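YfdX protein (Salmonella enterica I, PDB 6A02) has no established biochemical activity but has been linked to both antibiotic stress and virulence in Salmonella Typhi. Local coordinates at residues S83-A88 and V125-N130; K66-A71 and D172-Q177. All coordinates share one frame; numbering follows the deposited sequence. Where two conformers were deposited one is given.

Contact 1: residues S83-A88 and V125-N130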
ATOM      1  N   SER A  83      -4.558  -6.887 -13.364  1.00  9.29           N
ATOM      2  CA  SER A  83      -5.427  -7.661 -12.491  1.00  8.46           C
ATOM      3  C   SER A  83      -4.583  -8.536 -11.580  1.00 11.24           C
ATOM      4  O   SER A  83      -3.581  -9.121 -12.011  1.00 13.42           O
ATOM      5  CB  SER A  83      -6.362  -8.579 -13.268  1.00 12.19           C
ATOM      6  OG  SER A  83      -7.538  -8.791 -12.510  0.53 12.55           O
ATOM      7  N   SER A  84      -5.010  -8.650 -10.326  1.00  8.23           N
ATOM      8  CA  SER A  84      -4.392  -9.578  -9.388  1.00 10.34           C
ATOM      9  C   SER A  84      -5.474 -10.266  -8.568  1.00  8.55           C
ATOM     10  O   SER A  84      -6.656  -9.918  -8.635  1.00  9.92           O
ATOM     11  CB  SER A  84      -3.399  -8.875  -8.461  1.00 10.14           C
ATOM     12  OG  SER A  84      -4.082  -8.019  -7.560  1.00 12.62           O
ATOM     13  N   ILE A  85      -5.054 -11.249  -7.771  1.00  9.96           N
ATOM     14  CA  ILE A  85      -5.965 -12.067  -6.981  1.00  8.99           C
ATOM     15  C   ILE A  85      -5.673 -11.877  -5.498  1.00  9.23           C
ATOM     16  O   ILE A  85      -4.508 -11.836  -5.087  1.00 11.92           O
ATOM     17  CB  ILE A  85      -5.806 -13.554  -7.362  1.00  9.79           C
ATOM     18  CG1 ILE A  85      -6.171 -13.765  -8.832  1.00 11.47           C
ATOM     19  CG2 ILE A  85      -6.654 -14.455  -6.463  1.00 13.76           C
ATOM     20  CD1 ILE A  85      -7.620 -13.512  -9.128  1.00 12.27           C
ATOM     21  N   THR A  86      -6.735 -11.784  -4.698  1.00 10.60           N
ATOM     22  CA  THR A  86      -6.659 -11.975  -3.254  1.00  8.71           C
ATOM     23  C   THR A  86      -7.492 -13.185  -2.862  1.00 11.53           C
ATOM     24  O   THR A  86      -8.677 -13.279  -3.208  1.00 13.10           O
ATOM     25  CB  THR A  86      -7.189 -10.742  -2.517  1.00 11.62           C
ATOM     26  OG1 THR A  86      -6.349  -9.634  -2.822  1.00 11.98           O
ATOM     27  CG2 THR A  86      -7.227 -10.975  -0.986  1.00 12.70           C
ATOM     28  N   VAL A  87      -6.883 -14.101  -2.114  1.00 10.85           N
ATOM     29  CA  VAL A  87      -7.598 -15.243  -1.557  1.00 13.43           C
ATOM     30  C   VAL A  87      -7.838 -15.000  -0.073  1.00 14.68           C
ATOM     31  O   VAL A  87      -7.077 -14.292   0.599  1.00 19.14           O
ATOM     32  CB  VAL A  87      -6.849 -16.573  -1.788  1.00 15.83           C
ATOM     33  CG1 VAL A  87      -6.751 -16.866  -3.270  1.00 14.82           C
ATOM     34  CG2 VAL A  87      -5.461 -16.514  -1.158  1.00 17.97           C
ATOM     35  N   ALA A  88      -8.919 -15.584   0.437  1.00 12.37           N
ATOM     36  CA  ALA A  88      -9.229 -15.576   1.864  1.00 16.59           C
ATOM     37  C   ALA A  88      -9.549 -17.003   2.276  1.00 16.21           C
ATOM     38  O   ALA A  88     -10.567 -17.562   1.854  1.00 19.08           O
ATOM     39  CB  ALA A  88     -10.413 -14.658   2.160  1.00 15.50           C
ATOM     40  N   VAL A 125     -12.084 -21.195   0.503  1.00 17.02           N
ATOM     41  CA  VAL A 125     -11.288 -20.109  -0.055  1.00 16.93           C
ATOM     42  C   VAL A 125     -12.206 -19.229  -0.895  1.00 17.74           C
ATOM     43  O   VAL A 125     -12.828 -19.705  -1.851  1.00 17.22           O
ATOM     44  CB  VAL A 125     -10.125 -20.652  -0.903  1.00 15.42           C
ATOM     45  CG1 VAL A 125      -9.264 -19.513  -1.422  1.00 15.20           C
ATOM     46  CG2 VAL A 125      -9.288 -21.643  -0.093  1.00 17.87           C
ATOM     47  N   SER A 126     -12.293 -17.949  -0.546  1.00 15.87           N
ATOM     48  CA  SER A 126     -12.953 -16.987  -1.416  1.00 14.01           C
ATOM     49  C   SER A 126     -11.905 -16.290  -2.278  1.00 14.13           C
ATOM     50  O   SER A 126     -10.736 -16.179  -1.896  1.00 14.13           O
ATOM     51  CB  SER A 126     -13.751 -15.963  -0.608  1.00 18.75           C
ATOM     52  OG  SER A 126     -12.899 -15.201   0.220  1.00 18.87           O
ATOM     53  N   VAL A 127     -12.337 -15.816  -3.444  1.00 13.68           N
ATOM     54  CA  VAL A 127     -11.451 -15.191  -4.424  1.00 13.25           C
ATOM     55  C   VAL A 127     -11.966 -13.791  -4.720  1.00 13.07           C
ATOM     56  O   VAL A 127     -13.153 -13.607  -5.015  1.00 13.10           O
ATOM     57  CB  VAL A 127     -11.355 -16.013  -5.724  1.00 12.51           C
ATOM     58  CG1 VAL A 127     -10.477 -15.299  -6.739  1.00 14.89           C
ATOM     59  CG2 VAL A 127     -10.781 -17.386  -5.431  1.00 14.92           C
ATOM     60  N   ILE A 128     -11.065 -12.815  -4.658  1.00 11.17           N
ATOM     61  CA  ILE A 128     -11.350 -11.433  -5.026  1.00 11.68           C
ATOM     62  C   ILE A 128     -10.389 -11.053  -6.140  1.00 11.09           C
ATOM     63  O   ILE A 128      -9.197 -11.372  -6.071  1.00 11.45           O
ATOM     64  CB  ILE A 128     -11.158 -10.505  -3.809  1.00 12.61           C
ATOM     65  CG1 ILE A 128     -12.277 -10.716  -2.790  1.00 15.82           C
ATOM     66  CG2 ILE A 128     -11.076  -9.041  -4.240  1.00 13.38           C
ATOM     67  CD1 ILE A 128     -13.591 -10.123  -3.209  1.00 20.67           C
ATOM     68  N   GLU A 129     -10.899 -10.391  -7.176  1.00 10.26           N
ATOM     69  CA  GLU A 129     -10.055  -9.900  -8.253  1.00  9.33           C
ATOM     70  C   GLU A 129      -9.836  -8.403  -8.068  1.00  8.01           C
ATOM     71  O   GLU A 129     -10.803  -7.641  -7.937  1.00 11.15           O
ATOM     72  CB  GLU A 129     -10.692 -10.181  -9.614  1.00 10.52           C
ATOM     73  CG  GLU A 129      -9.820  -9.746 -10.749  1.00  9.59           C
ATOM     74  CD  GLU A 129     -10.461  -9.916 -12.105  1.00 14.34           C
ATOM     75  OE1 GLU A 129     -11.692  -9.735 -12.223  1.00 16.65           O
ATOM     76  OE2 GLU A 129      -9.716 -10.208 -13.059  1.00 12.79           O
ATOM     77  N   ASN A 130      -8.568  -7.986  -8.058  1.00  7.94           N
ATOM     78  CA  ASN A 130      -8.205  -6.579  -7.868  1.00  9.17           C
ATOM     79  C   ASN A 130      -7.811  -6.014  -9.222  1.00  8.64           C
ATOM     80  O   ASN A 130      -6.777  -6.388  -9.781  1.00 11.03           O
ATOM     81  CB  ASN A 130      -7.039  -6.444  -6.897  1.00  9.31           C
ATOM     82  CG  ASN A 130      -7.250  -7.208  -5.635  1.00  9.51           C
ATOM     83  OD1 ASN A 130      -8.126  -6.890  -4.840  1.00 10.20           O
ATOM     84  ND2 ASN A 130      -6.420  -8.228  -5.426  1.00 11.16           N
TER
HETATM   85  O   HOH W   1     -11.154 -13.475  -1.053  1.00 16.55           O
HETATM   86  O   HOH W   2      -8.324  -7.560  -2.096  1.00 17.17           O
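Asn130 uses both N-H bonds of its amide to join Ser84 and Thr86. ND2 lies 3.0 Å from Thr86 OG1 with an N-H...O angle of 169°, and 3.2 Å from Ser84 OG at 156°; both hydroxyl oxygens lie close to the amide plane. Chi1 of -50° sets CG anti to the carbonyl carbon; from there the end of the side chain comes nearer strand 83-88. The amide's rotation is fixed further through OD1, which is hydrogen-bonded to Ser173 of the neighbouring strand and accepts from a water that also meets Thr86 OG1. On the other face, Glu129 OE2 accepts from Ser83 OG at 2.7 Å, in one of two serine conformers, and from Leu12 N; OE1 bonds Gln131.

The backbone here is antiparallel beta pairing between the central strand and an outer strand of the sheet within this chain. Ser84-Asn130, Thr86-Ile128 and Ala88-Ser126 are hydrogen-bonded pairs; each makes two bonds, such as Asn130 N to Ser84 O at 2.8 Å. Ile85-Glu129 and Val87-Val127 are the non-hydrogen-bonded pairs between them. Ser126 OG has its strongest partner in Gln138 of the third subunit and bonds a water that also donates to Thr86 O.

Phe33 of the second subunit packs against Glu129. Ile85, Val87 and Val127 share its face: Ile85 CG2 meets Val127 CG1 at 3.9 Å, and Val87 CB lies 3.8 Å from CG1 of neighbouring Val125.

Contact 2: residues K66-A71 and D172-Q177; sequences KSDKKA and DSQSVQ
Lys66 and Gln174 reach toward each other tip to tip, bringing Lys66 NZ to 3.5 Å from Gln174 NE2. Both nitrogens are donors, so this is proximity and not a hydrogen bond. The lysine is bent twice: chi2, at 143°, turns CD away from a fully extended course, and chi4, at 57°, swings NZ out of line at the end. The ammonium is claimed from its own segment, where Asp68 OD1 forms a salt bridge with NZ at 3.0 Å through its syn lone pair. Asp68 CG sits between the backbone N and the carbonyl carbon (chi1 69°). Its other oxygen, OD2, faces Gln174 OE1 only loosely, at 4.2 Å.

Lys66 crosses Asp172 at about a right angle. In the conformer of Asp172 described here, OD2 meets the last methylene of the lysine, 3.1 Å from Lys66 CE, and lies 4.0 Å from Lys66 NZ, too far for a salt bridge; since this aspartate has two conformers, both approaches are doubtful in detail. Lys69 NZ is 4.4 Å from Asp172 OD2, yet its hydrogen bond goes to the Ser173 carbonyl of the third subunit. Lys66 pairs through its backbone with Tyr78, while its side chain packs on Gln131 and Leu133 of the central strand, so it spans the sheet to reach strand 170-175. The contact thus lies at the surface and is made of near charges beyond salt-bridge distance, between strand 170-175 and a type I beta turn, Lys66 to Lys69, at which the chain turns a corner.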
ATOM      1  N   LYS A  66     -13.507   0.303 -18.234  1.00 13.33           N
ATOM      2  CA  LYS A  66     -14.406  -0.241 -17.220  1.00 16.08           C
ATOM      3  C   LYS A  66     -15.629   0.665 -17.215  1.00 20.70           C
ATOM      4  O   LYS A  66     -15.614   1.741 -16.618  1.00 20.48           O
ATOM      5  CB  LYS A  66     -13.716  -0.254 -15.862  1.00 17.70           C
ATOM      6  CG  LYS A  66     -14.553  -0.857 -14.749  1.00 22.24           C
ATOM      7  CD  LYS A  66     -13.675  -1.641 -13.794  1.00 24.10           C
ATOM      8  CE  LYS A  66     -14.483  -2.291 -12.684  1.00 29.28           C
ATOM      9  NZ  LYS A  66     -15.548  -3.180 -13.202  1.00 34.21           N
ATOM     10  N   SER A  67     -16.691   0.238 -17.900  1.00 22.14           N
ATOM     11  CA  SER A  67     -17.802   1.147 -18.165  1.00 24.95           C
ATOM     12  C   SER A  67     -18.592   1.488 -16.905  1.00 28.26           C
ATOM     13  O   SER A  67     -19.186   2.568 -16.830  1.00 32.44           O
ATOM     14  CB  SER A  67     -18.709   0.565 -19.247  1.00 29.59           C
ATOM     15  OG  SER A  67     -19.042  -0.778 -18.941  0.51 29.42           O
ATOM     16  N   ASP A  68     -18.599   0.605 -15.903  1.00 25.69           N
ATOM     17  CA  ASP A  68     -19.409   0.808 -14.707  1.00 29.86           C
ATOM     18  C   ASP A  68     -18.719   1.671 -13.650  1.00 32.05           C
ATOM     19  O   ASP A  68     -19.034   1.550 -12.459  1.00 33.36           O
ATOM     20  CB  ASP A  68     -19.871  -0.532 -14.120  1.00 32.49           C
ATOM     21  CG  ASP A  68     -18.725  -1.355 -13.528  1.00 34.63           C
ATOM     22  OD1 ASP A  68     -17.556  -1.121 -13.897  1.00 36.57           O
ATOM     23  OD2 ASP A  68     -18.996  -2.255 -12.700  1.00 40.02           O
ATOM     24  N   LYS A  69     -17.802   2.557 -14.043  1.00 26.31           N
ATOM     25  CA  LYS A  69     -17.085   3.377 -13.072  1.00 21.68           C
ATOM     26  C   LYS A  69     -16.928   4.792 -13.610  1.00 21.29           C
ATOM     27  O   LYS A  69     -16.283   4.992 -14.641  1.00 22.62           O
ATOM     28  CB  LYS A  69     -15.718   2.780 -12.747  1.00 20.75           C
ATOM     29  CG  LYS A  69     -15.098   3.449 -11.554  1.00 20.72           C
ATOM     30  CD  LYS A  69     -13.828   2.774 -11.118  1.00 22.10           C
ATOM     31  CE  LYS A  69     -13.434   3.262  -9.731  1.00 19.53           C
ATOM     32  NZ  LYS A  69     -14.291   2.664  -8.659  1.00 25.13           N
ATOM     33  N   LYS A  70     -17.495   5.774 -12.907  1.00 18.58           N
ATOM     34  CA  LYS A  70     -17.440   7.159 -13.359  1.00 16.00           C
ATOM     35  C   LYS A  70     -16.073   7.773 -13.053  1.00 15.77           C
ATOM     36  O   LYS A  70     -15.596   7.735 -11.913  1.00 15.05           O
ATOM     37  CB  LYS A  70     -18.579   7.962 -12.714  1.00 18.57           C
ATOM     38  CG  LYS A  70     -18.709   9.432 -13.145  1.00 26.08           C
ATOM     39  CD  LYS A  70     -18.174  10.308 -12.039  1.00 31.19           C
ATOM     40  CE  LYS A  70     -18.455  11.809 -12.147  1.00 33.26           C
ATOM     41  NZ  LYS A  70     -18.301  12.362 -13.530  1.00 34.16           N
ATOM     42  N   ALA A  71     -15.445   8.323 -14.075  1.00 16.11           N
ATOM     43  CA  ALA A  71     -14.163   8.975 -13.889  1.00 15.39           C
ATOM     44  C   ALA A  71     -14.370  10.378 -13.316  1.00 17.92           C
ATOM     45  O   ALA A  71     -15.434  10.978 -13.496  1.00 19.47           O
ATOM     46  CB  ALA A  71     -13.432   9.064 -15.223  1.00 14.21           C
ATOM     47  N   ASP A 172     -10.085  -1.486  -8.010  1.00  7.34           N
ATOM     48  CA  ASP A 172     -11.433  -2.010  -7.823  1.00  7.94           C
ATOM     49  C   ASP A 172     -11.294  -3.481  -7.456  1.00  8.11           C
ATOM     50  O   ASP A 172     -10.910  -4.309  -8.296  1.00  8.69           O
ATOM     51  CB  ASP A 172     -12.226  -1.874  -9.121  1.00 10.01           C
ATOM     52  CG  ASP A 172     -13.705  -2.191  -8.952  0.51 15.61           C
ATOM     53  OD1 ASP A 172     -14.054  -3.054  -8.121  0.51 17.05           O
ATOM     54  OD2 ASP A 172     -14.525  -1.568  -9.655  0.51 20.63           O
ATOM     55  N   SER A 173     -11.608  -3.816  -6.213  1.00  8.23           N
ATOM     56  CA  SER A 173     -11.570  -5.194  -5.743  1.00  8.98           C
ATOM     57  C   SER A 173     -12.994  -5.725  -5.746  1.00 12.56           C
ATOM     58  O   SER A 173     -13.862  -5.181  -5.052  1.00 16.52           O
ATOM     59  CB  SER A 173     -10.970  -5.260  -4.338  1.00 10.06           C
ATOM     60  OG  SER A 173      -9.635  -4.777  -4.337  1.00  9.82           O
ATOM     61  N   GLN A 174     -13.238  -6.763  -6.535  1.00 14.91           N
ATOM     62  CA  GLN A 174     -14.583  -7.296  -6.679  1.00 17.80           C
ATOM     63  C   GLN A 174     -14.572  -8.803  -6.500  1.00 15.94           C
ATOM     64  O   GLN A 174     -13.626  -9.487  -6.898  1.00 14.50           O
ATOM     65  CB  GLN A 174     -15.182  -6.962  -8.045  1.00 19.62           C
ATOM     66  CG  GLN A 174     -15.761  -5.559  -8.127  1.00 25.68           C
ATOM     67  CD  GLN A 174     -16.174  -5.166  -9.540  1.00 32.22           C
ATOM     68  OE1 GLN A 174     -17.299  -4.716  -9.767  1.00 41.29           O
ATOM     69  NE2 GLN A 174     -15.259  -5.314 -10.490  1.00 31.48           N
ATOM     70  N   SER A 175     -15.627  -9.303  -5.874  1.00 17.78           N
ATOM     71  CA  SER A 175     -15.852 -10.736  -5.834  1.00 20.75           C
ATOM     72  C   SER A 175     -16.073 -11.255  -7.247  1.00 21.14           C
ATOM     73  O   SER A 175     -16.537 -10.534  -8.135  1.00 21.56           O
ATOM     74  CB  SER A 175     -17.071 -11.019  -4.971  1.00 23.60           C
ATOM     75  OG  SER A 175     -18.163 -10.331  -5.524  1.00 28.55           O
ATOM     76  N   VAL A 176     -15.705 -12.514  -7.458  1.00 25.90           N
ATOM     77  CA  VAL A 176     -15.703 -13.105  -8.788  1.00 26.24           C
ATOM     78  C   VAL A 176     -17.110 -13.590  -9.110  1.00 29.07           C
ATOM     79  O   VAL A 176     -17.651 -14.459  -8.417  1.00 30.68           O
ATOM     80  CB  VAL A 176     -14.682 -14.247  -8.878  1.00 25.78           C
ATOM     81  CG1 VAL A 176     -14.609 -14.778 -10.299  1.00 28.19           C
ATOM     82  CG2 VAL A 176     -13.325 -13.763  -8.412  1.00 23.95           C
ATOM     83  N   GLN A 177     -17.704 -13.019 -10.157  1.00 27.64           N
ATOM     84  CA  GLN A 177     -19.042 -13.384 -10.624  1.00 30.29           C
ATOM     85  C   GLN A 177     -18.921 -13.633 -12.124  1.00 34.66           C
ATOM     86  O   GLN A 177     -19.079 -12.714 -12.934  1.00 34.32           O
ATOM     87  CB  GLN A 177     -20.057 -12.290 -10.309  1.00 30.97           C
TER

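How the contacts relate
From the N terminus the chain first meets segment 66-71, then 83-88, 125-130 and 172-177. Contact 1 closes a 36-residue excursion made mostly of helices 94-109 and 113-122. Contact 2 closes a 100-residue loop that encloses contact 1 entirely; the two are nested and do not cross. Their centres lie 14 Å apart, but strands 125-135 and 170-175 are neighbours in one sheet, so they touch: Glu129 N is 2.9 Å from Gln174 O, a probable hydrogen bond. Contact 1 therefore joins strands 77-89 and 125-135, contact 2 ties the turn after strand 65-66 to strand 170-175, and both touch the third subunit.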